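Local coordinates for protein ATP-dependent kinase YFH7 (Saccharomyces cerevisiae, PDB 2GA8) that acts as an ATP-dependent kinase that could be involved in assembly of the endoplasmic reticulum membrane, at residues His53-Leu56 with Ser57-Asn61; Val65-Arg68 with Leu69-Met72; Val87-Met90 with Ile91-Gly95; Gly241-His244 with Ala245-Asp248. All coordinates share one frame; numbering follows the deposited sequence.

All four contacts are local and follow one another in series; none crosses or encloses another. Interaction 1 ends helix 47-58. The chain then runs into strand 65-66, and interaction 2 is the turn that follows that strand; their centres lie about 24 Å apart. Interaction 3 ends helix 84-92, which connects strands 80-81 and 109-111. Interaction 4 comes much later. It closes the hairpin between strands 237-243 and 248-256, which belong to the same mixed sheet as strands 80-81 and 109-111. Interactions 3 and 4 thus belong to parts of one sheet unit, but do not touch; their nearest atoms are about 10 Å apart. Interaction 4 also lies near the predicted ATP-binding loop.

Interaction 1 of 4, residues His53-Leu56 with Ser57-Asn61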
ATOM      1  N   HIS A  53      -0.055  -8.718  21.242  1.00 14.11           N
ATOM      2  CA  HIS A  53       0.985  -9.471  21.935  1.00 17.57           C
ATOM      3  C   HIS A  53       0.680  -9.536  23.428  1.00 18.54           C
ATOM      4  O   HIS A  53       0.881 -10.568  24.070  1.00 19.67           O
ATOM      5  CB  HIS A  53       2.349  -8.824  21.682  1.00 17.68           C
ATOM      6  CG  HIS A  53       2.779  -8.873  20.248  1.00 18.37           C
ATOM      7  ND1 HIS A  53       3.673  -7.975  19.705  1.00 19.45           N
ATOM      8  CD2 HIS A  53       2.437  -9.716  19.243  1.00 17.51           C
ATOM      9  CE1 HIS A  53       3.862  -8.260  18.428  1.00 19.74           C
ATOM     10  NE2 HIS A  53       3.123  -9.312  18.123  1.00 18.90           N
ATOM     11  N   THR A  54       0.182  -8.433  23.973  1.00 19.63           N
ATOM     12  CA  THR A  54      -0.168  -8.375  25.386  1.00 19.82           C
ATOM     13  C   THR A  54      -1.307  -9.358  25.645  1.00 20.53           C
ATOM     14  O   THR A  54      -1.348 -10.032  26.679  1.00 18.42           O
ATOM     15  CB  THR A  54      -0.617  -6.949  25.781  1.00 21.36           C
ATOM     16  OG1 THR A  54       0.471  -6.034  25.586  1.00 20.74           O
ATOM     17  CG2 THR A  54      -1.059  -6.910  27.240  1.00 23.01           C
ATOM     18  N   PHE A  55      -2.235  -9.435  24.700  1.00 20.00           N
ATOM     19  CA  PHE A  55      -3.365 -10.347  24.810  1.00 19.35           C
ATOM     20  C   PHE A  55      -2.867 -11.794  24.860  1.00 19.90           C
ATOM     21  O   PHE A  55      -3.303 -12.586  25.699  1.00 19.81           O
ATOM     22  CB  PHE A  55      -4.298 -10.162  23.610  1.00 17.31           C
ATOM     23  CG  PHE A  55      -5.348 -11.227  23.484  1.00 15.44           C
ATOM     24  CD1 PHE A  55      -6.475 -11.218  24.299  1.00 16.88           C
ATOM     25  CD2 PHE A  55      -5.202 -12.254  22.553  1.00 15.22           C
ATOM     26  CE1 PHE A  55      -7.448 -12.217  24.190  1.00 16.67           C
ATOM     27  CE2 PHE A  55      -6.164 -13.253  22.437  1.00 17.11           C
ATOM     28  CZ  PHE A  55      -7.289 -13.234  23.256  1.00 17.58           C
ATOM     29  N   LEU A  56      -1.943 -12.132  23.964  1.00 19.56           N
ATOM     30  CA  LEU A  56      -1.399 -13.487  23.900  1.00 18.86           C
ATOM     31  C   LEU A  56      -0.672 -13.894  25.174  1.00 18.55           C
ATOM     32  O   LEU A  56      -0.613 -15.074  25.503  1.00 18.69           O
ATOM     33  CB  LEU A  56      -0.447 -13.622  22.709  1.00 17.99           C
ATOM     34  CG  LEU A  56      -1.084 -13.471  21.327  1.00 18.45           C
ATOM     35  CD1 LEU A  56      -0.002 -13.562  20.267  1.00 19.96           C
ATOM     36  CD2 LEU A  56      -2.151 -14.551  21.114  1.00 18.09           C
ATOM     37  N   SER A  57      -0.112 -12.916  25.877  1.00 18.53           N
ATOM     38  CA  SER A  57       0.604 -13.176  27.121  1.00 20.79           C
ATOM     39  C   SER A  57      -0.237 -13.979  28.110  1.00 20.17           C
ATOM     40  O   SER A  57       0.265 -14.890  28.766  1.00 20.21           O
ATOM     41  CB  SER A  57       1.019 -11.855  27.774  1.00 21.89           C
ATOM     42  OG  SER A  57       1.387 -12.056  29.128  1.00 30.50           O
ATOM     43  N   GLU A  58      -1.520 -13.646  28.216  1.00 19.92           N
ATOM     44  CA  GLU A  58      -2.394 -14.340  29.154  1.00 19.58           C
ATOM     45  C   GLU A  58      -3.372 -15.310  28.493  1.00 18.98           C
ATOM     46  O   GLU A  58      -4.171 -15.963  29.169  1.00 17.46           O
ATOM     47  CB  GLU A  58      -3.123 -13.309  30.022  1.00 22.21           C
ATOM     48  CG  GLU A  58      -2.152 -12.304  30.635  1.00 26.80           C
ATOM     49  CD  GLU A  58      -2.773 -11.436  31.713  1.00 30.24           C
ATOM     50  OE1 GLU A  58      -4.009 -11.261  31.706  1.00 32.52           O
ATOM     51  OE2 GLU A  58      -2.016 -10.915  32.561  1.00 31.38           O
ATOM     52  N   HIS A  59      -3.299 -15.398  27.168  1.00 16.53           N
ATOM     53  CA  HIS A  59      -4.125 -16.325  26.391  1.00 17.22           C
ATOM     54  C   HIS A  59      -3.119 -17.029  25.471  1.00 19.06           C
ATOM     55  O   HIS A  59      -3.268 -17.025  24.250  1.00 17.42           O
ATOM     56  CB  HIS A  59      -5.166 -15.556  25.559  1.00 16.97           C
ATOM     57  CG  HIS A  59      -6.056 -14.668  26.373  1.00 17.86           C
ATOM     58  ND1 HIS A  59      -5.642 -13.449  26.868  1.00 18.02           N
ATOM     59  CD2 HIS A  59      -7.327 -14.837  26.807  1.00 18.55           C
ATOM     60  CE1 HIS A  59      -6.619 -12.907  27.573  1.00 19.82           C
ATOM     61  NE2 HIS A  59      -7.652 -13.729  27.553  1.00 20.79           N
ATOM     62  N   PRO A  60      -2.087 -17.662  26.068  1.00 19.59           N
ATOM     63  CA  PRO A  60      -0.970 -18.394  25.450  1.00 20.85           C
ATOM     64  C   PRO A  60      -1.195 -19.355  24.284  1.00 21.87           C
ATOM     65  O   PRO A  60      -0.387 -19.398  23.357  1.00 23.74           O
ATOM     66  CB  PRO A  60      -0.328 -19.120  26.638  1.00 20.22           C
ATOM     67  CG  PRO A  60      -0.690 -18.284  27.802  1.00 18.93           C
ATOM     68  CD  PRO A  60      -2.118 -17.941  27.517  1.00 19.44           C
ATOM     69  N   ASN A  61      -2.269 -20.132  24.321  1.00 22.02           N
ATOM     70  CA  ASN A  61      -2.504 -21.104  23.260  1.00 21.67           C
ATOM     71  C   ASN A  61      -3.831 -20.917  22.550  1.00 19.95           C
ATOM     72  O   ASN A  61      -4.423 -21.877  22.062  1.00 20.67           O
ATOM     73  CB  ASN A  61      -2.420 -22.508  23.854  1.00 23.20           C
ATOM     74  CG  ASN A  61      -1.102 -22.751  24.556  1.00 25.52           C
ATOM     75  OD1 ASN A  61      -0.044 -22.723  23.928  1.00 26.39           O
ATOM     76  ND2 ASN A  61      -1.154 -22.978  25.868  1.00 24.83           N
TER
HETATM   77  O   HOH W   1      -0.303  -9.513  29.540  1.00 38.87           O
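His59 lies flat against the ring of Phe55 where helix 47-58 ends. The two rings form an offset stack, with centroids 4.0 Å apart and planes at 13°. From its base outward, the His59 side chain stays on Phe55. CB sits over the face of the phenyl ring in a CH-pi contact, 4.1 Å from the centroid. CG and CD2 lie against Phe55 CE1 and CZ. CE1 reaches Phe55 CE1 and CD1. NE2 passes Phe55 CE1 at 3.7 Å. ND1 has two roles: it lies over the rim of the phenyl face, and it donates a hydrogen bond to Phe55 O at 2.8 Å, nearly in the imidazole plane. Phe55 CG stands anti to its backbone N (chi1 169°), which sets the phenyl ring beside its own carbonyl, where the imidazole can meet both. Glu58 N also donates to Phe55 O, at 3.3 Å, from the other face of the carbonyl. Earlier in the turn, Ser57 N bonds to His53 O at 3.1 Å. A water links Thr54 O to Ser57 OG. Beyond these segments, Phe55 also meets Phe223 and Glu224 of helix 222-227. Replacing His59 with alanine would probably leave Phe55 O without its side-chain donor and uncover one face of the phenyl ring. The bond to Phe55 O places the hydrogen on ND1, and the stack and bond together fix the rotation of the imidazole. Phe55 O thus receives a side-chain N-H as well as a backbone N-H at the helix end.

Interaction 2 of 4, residues Val65-Arg68 with Leu69-Met72. With SO4 (sulfate ion), chain E.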
ATOM      1  N   VAL A  65      -5.454 -22.246  13.522  1.00 24.54           N
ATOM      2  CA  VAL A  65      -5.513 -22.020  12.085  1.00 24.34           C
ATOM      3  C   VAL A  65      -6.502 -23.034  11.521  1.00 24.60           C
ATOM      4  O   VAL A  65      -6.299 -24.245  11.632  1.00 26.45           O
ATOM      5  CB  VAL A  65      -4.127 -22.202  11.430  1.00 25.10           C
ATOM      6  CG1 VAL A  65      -4.220 -21.939   9.931  1.00 26.32           C
ATOM      7  CG2 VAL A  65      -3.124 -21.248  12.066  1.00 25.17           C
ATOM      8  N   ASN A  66      -7.579 -22.528  10.930  1.00 22.96           N
ATOM      9  CA  ASN A  66      -8.634 -23.370  10.376  1.00 23.94           C
ATOM     10  C   ASN A  66      -8.502 -23.609   8.878  1.00 21.34           C
ATOM     11  O   ASN A  66      -7.514 -23.218   8.259  1.00 18.93           O
ATOM     12  CB  ASN A  66      -9.993 -22.730  10.653  1.00 27.41           C
ATOM     13  CG  ASN A  66     -10.139 -22.275  12.083  1.00 32.33           C
ATOM     14  OD1 ASN A  66     -10.219 -23.092  13.003  1.00 35.64           O
ATOM     15  ND2 ASN A  66     -10.163 -20.961  12.286  1.00 33.18           N
ATOM     16  N   ASP A  67      -9.524 -24.248   8.313  1.00 20.38           N
ATOM     17  CA  ASP A  67      -9.577 -24.561   6.889  1.00 21.96           C
ATOM     18  C   ASP A  67      -8.392 -25.410   6.459  1.00 22.61           C
ATOM     19  O   ASP A  67      -7.874 -25.263   5.354  1.00 21.01           O
ATOM     20  CB  ASP A  67      -9.611 -23.276   6.056  1.00 23.31           C
ATOM     21  CG  ASP A  67     -10.769 -22.369   6.428  1.00 26.62           C
ATOM     22  OD1 ASP A  67     -11.898 -22.879   6.593  1.00 27.60           O
ATOM     23  OD2 ASP A  67     -10.550 -21.146   6.545  1.00 26.40           O
ATOM     24  N   ARG A  68      -7.970 -26.308   7.340  1.00 24.09           N
ATOM     25  CA  ARG A  68      -6.836 -27.175   7.055  1.00 26.27           C
ATOM     26  C   ARG A  68      -7.062 -28.099   5.857  1.00 27.45           C
ATOM     27  O   ARG A  68      -6.106 -28.485   5.184  1.00 29.79           O
ATOM     28  CB  ARG A  68      -6.496 -28.001   8.299  1.00 26.81           C
ATOM     29  CG  ARG A  68      -5.949 -27.168   9.455  1.00 29.32           C
ATOM     30  CD  ARG A  68      -5.918 -27.966  10.754  1.00 32.09           C
ATOM     31  NE  ARG A  68      -7.265 -28.251  11.243  1.00 32.44           N
ATOM     32  CZ  ARG A  68      -7.534 -28.943  12.346  1.00 34.05           C
ATOM     33  NH1 ARG A  68      -6.546 -29.431  13.087  1.00 33.37           N
ATOM     34  NH2 ARG A  68      -8.793 -29.140  12.713  1.00 33.55           N
ATOM     35  N   LEU A  69      -8.318 -28.442   5.584  1.00 28.27           N
ATOM     36  CA  LEU A  69      -8.636 -29.335   4.467  1.00 30.21           C
ATOM     37  C   LEU A  69      -9.205 -28.612   3.251  1.00 30.52           C
ATOM     38  O   LEU A  69      -9.849 -29.228   2.401  1.00 31.56           O
ATOM     39  CB  LEU A  69      -9.631 -30.411   4.910  1.00 31.57           C
ATOM     40  CG  LEU A  69      -9.198 -31.321   6.062  1.00 33.30           C
ATOM     41  CD1 LEU A  69     -10.290 -32.345   6.332  1.00 35.12           C
ATOM     42  CD2 LEU A  69      -7.890 -32.014   5.712  1.00 35.25           C
ATOM     43  N   LYS A  70      -8.972 -27.308   3.168  1.00 29.61           N
ATOM     44  CA  LYS A  70      -9.471 -26.532   2.041  1.00 28.80           C
ATOM     45  C   LYS A  70      -8.324 -26.124   1.127  1.00 27.59           C
ATOM     46  O   LYS A  70      -7.176 -26.039   1.558  1.00 27.61           O
ATOM     47  CB  LYS A  70     -10.207 -25.285   2.538  1.00 29.56           C
ATOM     48  CG  LYS A  70     -11.470 -25.584   3.318  1.00 30.76           C
ATOM     49  CD  LYS A  70     -12.230 -24.309   3.628  1.00 34.99           C
ATOM     50  CE  LYS A  70     -13.582 -24.606   4.254  1.00 36.00           C
ATOM     51  NZ  LYS A  70     -14.388 -23.365   4.428  1.00 38.29           N
ATOM     52  N   PRO A  71      -8.616 -25.891  -0.161  1.00 27.27           N
ATOM     53  CA  PRO A  71      -7.547 -25.492  -1.079  1.00 27.04           C
ATOM     54  C   PRO A  71      -7.181 -24.022  -0.879  1.00 26.33           C
ATOM     55  O   PRO A  71      -7.981 -23.238  -0.360  1.00 25.01           O
ATOM     56  CB  PRO A  71      -8.160 -25.756  -2.448  1.00 27.07           C
ATOM     57  CG  PRO A  71      -9.603 -25.423  -2.219  1.00 27.10           C
ATOM     58  CD  PRO A  71      -9.886 -26.084  -0.882  1.00 28.02           C
ATOM     59  N   MET A  72      -5.971 -23.662  -1.285  1.00 26.45           N
ATOM     60  CA  MET A  72      -5.488 -22.292  -1.166  1.00 27.87           C
ATOM     61  C   MET A  72      -6.325 -21.359  -2.026  1.00 28.27           C
ATOM     62  O   MET A  72      -6.732 -21.726  -3.127  1.00 29.85           O
ATOM     63  CB  MET A  72      -4.033 -22.206  -1.626  1.00 28.23           C
ATOM     64  CG  MET A  72      -3.077 -23.061  -0.833  1.00 30.18           C
ATOM     65  SD  MET A  72      -3.055 -22.568   0.891  1.00 31.79           S
ATOM     66  CE  MET A  72      -2.149 -21.035   0.778  1.00 28.53           C
TER
HETATM   67  S   SO4 E 401     -10.788 -27.144  10.035  1.00 33.32           S
HETATM   68  O1  SO4 E 401      -9.351 -27.149   9.695  1.00 34.09           O
HETATM   69  O2  SO4 E 401     -11.535 -27.941   9.043  1.00 35.41           O
HETATM   70  O3  SO4 E 401     -10.972 -27.725  11.379  1.00 36.00           O
HETATM   71  O4  SO4 E 401     -11.300 -25.760  10.032  1.00 35.23           O
HETATM   72  O   HOH W   2      -5.611 -24.934   3.471  1.00 32.48           O
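A type I beta turn from Asp67 to Lys70 follows strand 65-66 at the protein surface. Lys70 N closes it with a hydrogen bond to Asp67 O at 3.2 Å, coming from well above the carbonyl plane. A water also spans the turn, donating to Asp67 O and to Lys70 O. The side chains of the two end residues meet alongside this backbone bond. Lys70 is extended beyond CG, and its CD packs against Asp67 OD1. Lys70 NZ forms a salt bridge with Asp67 OD1 at 3.3 Å; the hydrogen bond within it is weak. Asp67 OD2 hydrogen-bonds to Ser231 OG, on strand 230-231, which pairs in parallel with strand 65-66. The start of the turn holds a sulfate, probably from the crystallisation liquor. Asp67 N donates to sulfate O4 at 2.9 Å. Arg68 N and Arg68 NE both donate to sulfate O1, the latter at 2.8 Å and almost straight (175°). Arg68 NH2 takes sulfate O3 at 2.9 Å. The Arg68 chain bends at chi3 (-68°), which brings its guanidinium edge-on to the anion its own backbone N holds. Two backbone amides and one guanidinium thus grip three sulfate oxygens, and the arginine charge is probably balanced by the anion.

Interaction 3 of 4, residues Val87-Met90 with Ile91-Gly95; sequences VAEM and IENQG
Residues 87-95 cover the C-terminal part of helix 84-92 and its exit, closed by a Schellman motif. Ile91 N bonds to Val87 O at 3.0 Å and Glu92 N to Ala88 O at 2.8 Å, in regular helical fashion. Asn93 N still reaches Glu89 O. The chain then turns through Gln94, the C-prime residue with positive phi, and Gly95 N returns to Met90 O at 2.7 Å. A weak bond from Gln94 N to Ile91 O completes the motif. Of the side chains, Met90 is buried. Its CG lies 3.7 Å from Gly95 C, and a bend at chi3 (78°) turns the methyl CE back to Ile91 CD1, 3.8 Å away. Ile91 CG1 lies beside the backbone N (chi1 -62°), pointing back along the helix to Val87 O at 3.1 Å. On another side of the helix, the Asn93 amide crosses obliquely over Glu89, with Asn93 ND2 3.4 Å from Glu89 CG. Met90 and Val87 also touch Tyr111 of strand 109-111, and Met90 packs on Phe97. Putting an alanine at Met90 would probably open a gap against Tyr111 and Phe97 and take the methyl contact from Ile91. The exit thus joins a backbone cap to apolar packing: Met90 O accepts the closing bond, while the Met90 side chain packs against Tyr111.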
ATOM      1  N   VAL A  87       8.525 -14.097 -20.643  1.00 28.20           N
ATOM      2  CA  VAL A  87       9.171 -13.881 -19.355  1.00 26.63           C
ATOM      3  C   VAL A  87      10.662 -13.658 -19.571  1.00 26.75           C
ATOM      4  O   VAL A  87      11.258 -12.751 -18.991  1.00 24.20           O
ATOM      5  CB  VAL A  87       8.982 -15.094 -18.413  1.00 26.74           C
ATOM      6  CG1 VAL A  87       9.777 -14.891 -17.134  1.00 27.06           C
ATOM      7  CG2 VAL A  87       7.508 -15.277 -18.090  1.00 25.84           C
ATOM      8  N   ALA A  88      11.263 -14.491 -20.416  1.00 27.16           N
ATOM      9  CA  ALA A  88      12.684 -14.378 -20.709  1.00 27.48           C
ATOM     10  C   ALA A  88      12.984 -13.028 -21.357  1.00 27.80           C
ATOM     11  O   ALA A  88      13.964 -12.368 -21.015  1.00 28.04           O
ATOM     12  CB  ALA A  88      13.118 -15.515 -21.634  1.00 27.09           C
ATOM     13  N   GLU A  89      12.130 -12.622 -22.291  1.00 28.67           N
ATOM     14  CA  GLU A  89      12.303 -11.349 -22.980  1.00 29.87           C
ATOM     15  C   GLU A  89      12.322 -10.191 -21.984  1.00 29.82           C
ATOM     16  O   GLU A  89      13.199  -9.330 -22.033  1.00 30.22           O
ATOM     17  CB  GLU A  89      11.171 -11.139 -23.989  1.00 32.18           C
ATOM     18  CG  GLU A  89      11.297  -9.864 -24.806  1.00 35.14           C
ATOM     19  CD  GLU A  89      10.138  -9.669 -25.763  1.00 38.15           C
ATOM     20  OE1 GLU A  89       9.883 -10.577 -26.580  1.00 40.74           O
ATOM     21  OE2 GLU A  89       9.483  -8.606 -25.702  1.00 40.68           O
ATOM     22  N   MET A  90      11.342 -10.174 -21.085  1.00 29.71           N
ATOM     23  CA  MET A  90      11.248  -9.126 -20.070  1.00 27.80           C
ATOM     24  C   MET A  90      12.513  -9.071 -19.229  1.00 26.85           C
ATOM     25  O   MET A  90      13.071  -7.999 -19.001  1.00 26.04           O
ATOM     26  CB  MET A  90      10.048  -9.378 -19.155  1.00 27.55           C
ATOM     27  CG  MET A  90      10.077  -8.570 -17.861  1.00 28.56           C
ATOM     28  SD  MET A  90       8.783  -9.075 -16.725  1.00 29.50           S
ATOM     29  CE  MET A  90       9.492 -10.575 -16.044  1.00 31.09           C
ATOM     30  N   ILE A  91      12.952 -10.234 -18.759  1.00 27.47           N
ATOM     31  CA  ILE A  91      14.157 -10.328 -17.946  1.00 29.56           C
ATOM     32  C   ILE A  91      15.353  -9.826 -18.741  1.00 30.12           C
ATOM     33  O   ILE A  91      16.212  -9.119 -18.216  1.00 30.22           O
ATOM     34  CB  ILE A  91      14.429 -11.785 -17.513  1.00 30.09           C
ATOM     35  CG1 ILE A  91      13.272 -12.298 -16.651  1.00 31.60           C
ATOM     36  CG2 ILE A  91      15.744 -11.863 -16.751  1.00 30.58           C
ATOM     37  CD1 ILE A  91      13.072 -11.525 -15.365  1.00 32.92           C
ATOM     38  N   GLU A  92      15.403 -10.202 -20.013  1.00 31.66           N
ATOM     39  CA  GLU A  92      16.492  -9.783 -20.883  1.00 33.90           C
ATOM     40  C   GLU A  92      16.467  -8.264 -21.040  1.00 32.65           C
ATOM     41  O   GLU A  92      17.511  -7.632 -21.198  1.00 32.88           O
ATOM     42  CB  GLU A  92      16.359 -10.461 -22.247  1.00 37.38           C
ATOM     43  CG  GLU A  92      17.474 -10.132 -23.223  1.00 42.59           C
ATOM     44  CD  GLU A  92      17.366 -10.928 -24.507  1.00 45.31           C
ATOM     45  OE1 GLU A  92      17.399 -12.175 -24.432  1.00 47.70           O
ATOM     46  OE2 GLU A  92      17.248 -10.312 -25.587  1.00 47.46           O
ATOM     47  N   ASN A  93      15.271  -7.681 -20.987  1.00 30.97           N
ATOM     48  CA  ASN A  93      15.123  -6.233 -21.114  1.00 28.88           C
ATOM     49  C   ASN A  93      15.138  -5.548 -19.749  1.00 27.91           C
ATOM     50  O   ASN A  93      14.419  -4.571 -19.522  1.00 26.18           O
ATOM     51  CB  ASN A  93      13.829  -5.890 -21.857  1.00 29.89           C
ATOM     52  CG  ASN A  93      13.832  -6.384 -23.288  1.00 31.67           C
ATOM     53  OD1 ASN A  93      14.807  -6.202 -24.015  1.00 33.71           O
ATOM     54  ND2 ASN A  93      12.734  -7.006 -23.705  1.00 34.14           N
ATOM     55  N   GLN A  94      15.960  -6.077 -18.848  1.00 26.81           N
ATOM     56  CA  GLN A  94      16.118  -5.540 -17.498  1.00 26.77           C
ATOM     57  C   GLN A  94      14.836  -5.545 -16.656  1.00 25.49           C
ATOM     58  O   GLN A  94      14.656  -4.693 -15.784  1.00 25.50           O
ATOM     59  CB  GLN A  94      16.683  -4.118 -17.566  1.00 28.34           C
ATOM     60  CG  GLN A  94      17.859  -3.959 -18.529  1.00 29.67           C
ATOM     61  CD  GLN A  94      18.928  -5.023 -18.336  1.00 31.58           C
ATOM     62  OE1 GLN A  94      19.214  -5.800 -19.246  1.00 32.28           O
ATOM     63  NE2 GLN A  94      19.518  -5.064 -17.149  1.00 30.84           N
ATOM     64  N   GLY A  95      13.955  -6.506 -16.922  1.00 24.90           N
ATOM     65  CA  GLY A  95      12.713  -6.622 -16.173  1.00 23.75           C
ATOM     66  C   GLY A  95      11.675  -5.566 -16.496  1.00 24.99           C
ATOM     67  O   GLY A  95      10.862  -5.207 -15.640  1.00 23.31           O
TER

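Interaction 4 of 4, residues Gly241-His244 with Ala245-Asp248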
ATOM      1  N   GLY A 241       9.097  -2.526  -1.627  1.00 16.27           N
ATOM      2  CA  GLY A 241       9.315  -1.391  -0.755  1.00 19.38           C
ATOM      3  C   GLY A 241      10.199  -0.432  -1.524  1.00 21.09           C
ATOM      4  O   GLY A 241      10.626  -0.745  -2.633  1.00 23.98           O
ATOM      5  N   PHE A 242      10.473   0.736  -0.961  1.00 24.33           N
ATOM      6  CA  PHE A 242      11.324   1.690  -1.651  1.00 25.94           C
ATOM      7  C   PHE A 242      12.627   1.879  -0.890  1.00 28.31           C
ATOM      8  O   PHE A 242      12.620   2.165   0.309  1.00 29.28           O
ATOM      9  CB  PHE A 242      10.619   3.040  -1.794  1.00 24.86           C
ATOM     10  CG  PHE A 242      11.276   3.957  -2.788  1.00 25.88           C
ATOM     11  CD1 PHE A 242      11.065   3.789  -4.154  1.00 24.79           C
ATOM     12  CD2 PHE A 242      12.125   4.972  -2.363  1.00 26.54           C
ATOM     13  CE1 PHE A 242      11.689   4.617  -5.084  1.00 24.24           C
ATOM     14  CE2 PHE A 242      12.758   5.807  -3.287  1.00 27.30           C
ATOM     15  CZ  PHE A 242      12.538   5.627  -4.650  1.00 26.27           C
ATOM     16  N   ASN A 243      13.744   1.708  -1.587  1.00 30.98           N
ATOM     17  CA  ASN A 243      15.058   1.877  -0.982  1.00 34.46           C
ATOM     18  C   ASN A 243      15.509   3.311  -1.241  1.00 36.20           C
ATOM     19  O   ASN A 243      15.921   3.653  -2.350  1.00 35.04           O
ATOM     20  CB  ASN A 243      16.055   0.892  -1.597  1.00 35.92           C
ATOM     21  CG  ASN A 243      17.387   0.876  -0.870  1.00 38.34           C
ATOM     22  OD1 ASN A 243      18.084   1.890  -0.798  1.00 40.33           O
ATOM     23  ND2 ASN A 243      17.748  -0.280  -0.325  1.00 38.64           N
ATOM     24  N   HIS A 244      15.416   4.147  -0.213  1.00 38.01           N
ATOM     25  CA  HIS A 244      15.789   5.552  -0.315  1.00 41.80           C
ATOM     26  C   HIS A 244      17.257   5.766  -0.672  1.00 42.54           C
ATOM     27  O   HIS A 244      17.640   6.844  -1.128  1.00 42.99           O
ATOM     28  CB  HIS A 244      15.459   6.261   0.999  1.00 43.24           C
ATOM     29  CG  HIS A 244      14.004   6.223   1.346  1.00 46.08           C
ATOM     30  ND1 HIS A 244      13.052   6.925   0.639  1.00 46.79           N
ATOM     31  CD2 HIS A 244      13.333   5.539   2.303  1.00 46.47           C
ATOM     32  CE1 HIS A 244      11.857   6.674   1.146  1.00 47.07           C
ATOM     33  NE2 HIS A 244      12.000   5.836   2.156  1.00 47.28           N
ATOM     34  N   ALA A 245      18.072   4.737  -0.471  1.00 43.52           N
ATOM     35  CA  ALA A 245      19.493   4.825  -0.781  1.00 45.13           C
ATOM     36  C   ALA A 245      19.735   4.585  -2.269  1.00 45.52           C
ATOM     37  O   ALA A 245      20.454   5.343  -2.920  1.00 46.75           O
ATOM     38  CB  ALA A 245      20.273   3.809   0.046  1.00 44.70           C
ATOM     39  N   LEU A 246      19.129   3.527  -2.801  1.00 45.06           N
ATOM     40  CA  LEU A 246      19.280   3.184  -4.212  1.00 43.54           C
ATOM     41  C   LEU A 246      18.354   4.005  -5.101  1.00 41.81           C
ATOM     42  O   LEU A 246      18.452   3.952  -6.327  1.00 41.60           O
ATOM     43  CB  LEU A 246      19.001   1.694  -4.428  1.00 45.27           C
ATOM     44  CG  LEU A 246      19.893   0.707  -3.670  1.00 46.53           C
ATOM     45  CD1 LEU A 246      19.489  -0.713  -4.032  1.00 47.44           C
ATOM     46  CD2 LEU A 246      21.353   0.951  -4.018  1.00 46.70           C
ATOM     47  N   LYS A 247      17.453   4.758  -4.477  1.00 39.08           N
ATOM     48  CA  LYS A 247      16.507   5.595  -5.208  1.00 37.89           C
ATOM     49  C   LYS A 247      15.600   4.752  -6.104  1.00 34.46           C
ATOM     50  O   LYS A 247      15.165   5.210  -7.161  1.00 33.32           O
ATOM     51  CB  LYS A 247      17.262   6.614  -6.068  1.00 40.67           C
ATOM     52  CG  LYS A 247      18.300   7.430  -5.313  1.00 43.69           C
ATOM     53  CD  LYS A 247      17.664   8.313  -4.255  1.00 46.24           C
ATOM     54  CE  LYS A 247      18.723   9.086  -3.482  1.00 46.94           C
ATOM     55  NZ  LYS A 247      19.553   9.939  -4.379  1.00 48.18           N
ATOM     56  N   ASP A 248      15.318   3.524  -5.681  1.00 31.04           N
ATOM     57  CA  ASP A 248      14.466   2.630  -6.457  1.00 27.87           C
ATOM     58  C   ASP A 248      13.721   1.612  -5.607  1.00 27.24           C
ATOM     59  O   ASP A 248      14.088   1.343  -4.462  1.00 25.81           O
ATOM     60  CB  ASP A 248      15.289   1.877  -7.510  1.00 27.75           C
ATOM     61  CG  ASP A 248      15.424   2.645  -8.812  1.00 28.23           C
ATOM     62  OD1 ASP A 248      14.411   3.199  -9.288  1.00 25.26           O
ATOM     63  OD2 ASP A 248      16.541   2.680  -9.371  1.00 30.89           O
TER
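Strand 237-243 turns back into strand 248-256 here, as a tight antiparallel hairpin with a G1 beta bulge. Asn243 faces both Lys247 and Asp248. Asn243 N donates to Asp248 O at 2.9 Å. Asn243 O accepts weak bonds from Lys247 N at 2.8 Å and from Asp248 N. Lys247 has positive phi (62°), as the first bulge position usually does. The Asn243 side chain folds over the turn. Its OD1 takes Leu246 N at 2.8 Å, from above the amide plane (39° out), and Ala245 N more weakly at 2.9 Å. With CG anti to the Asn243 N (chi1 -172°), the amide is directed over the turn, where the Leu246 side chain crosses it obliquely, with Leu246 CG 3.6 Å from Asn243 OD1. The Phe242 ring lies against the backbone of Lys247 and Asp248, where the returning strand begins. Its CZ is 3.5 Å from Lys247 C, and Asp248 O sits over one face near the rim. At the turn, Lys247 CE comes to 3.4 Å from His244 O. The Asp248 carboxylate forms salt bridges with Arg168 and Arg184, and the side chain of His244 is about 7 Å from that of Ser38 in the predicted ATP-binding loop. One asparagine thus serves the hairpin twice, its backbone pairing the strands and its OD1 accepting two amides of the turn.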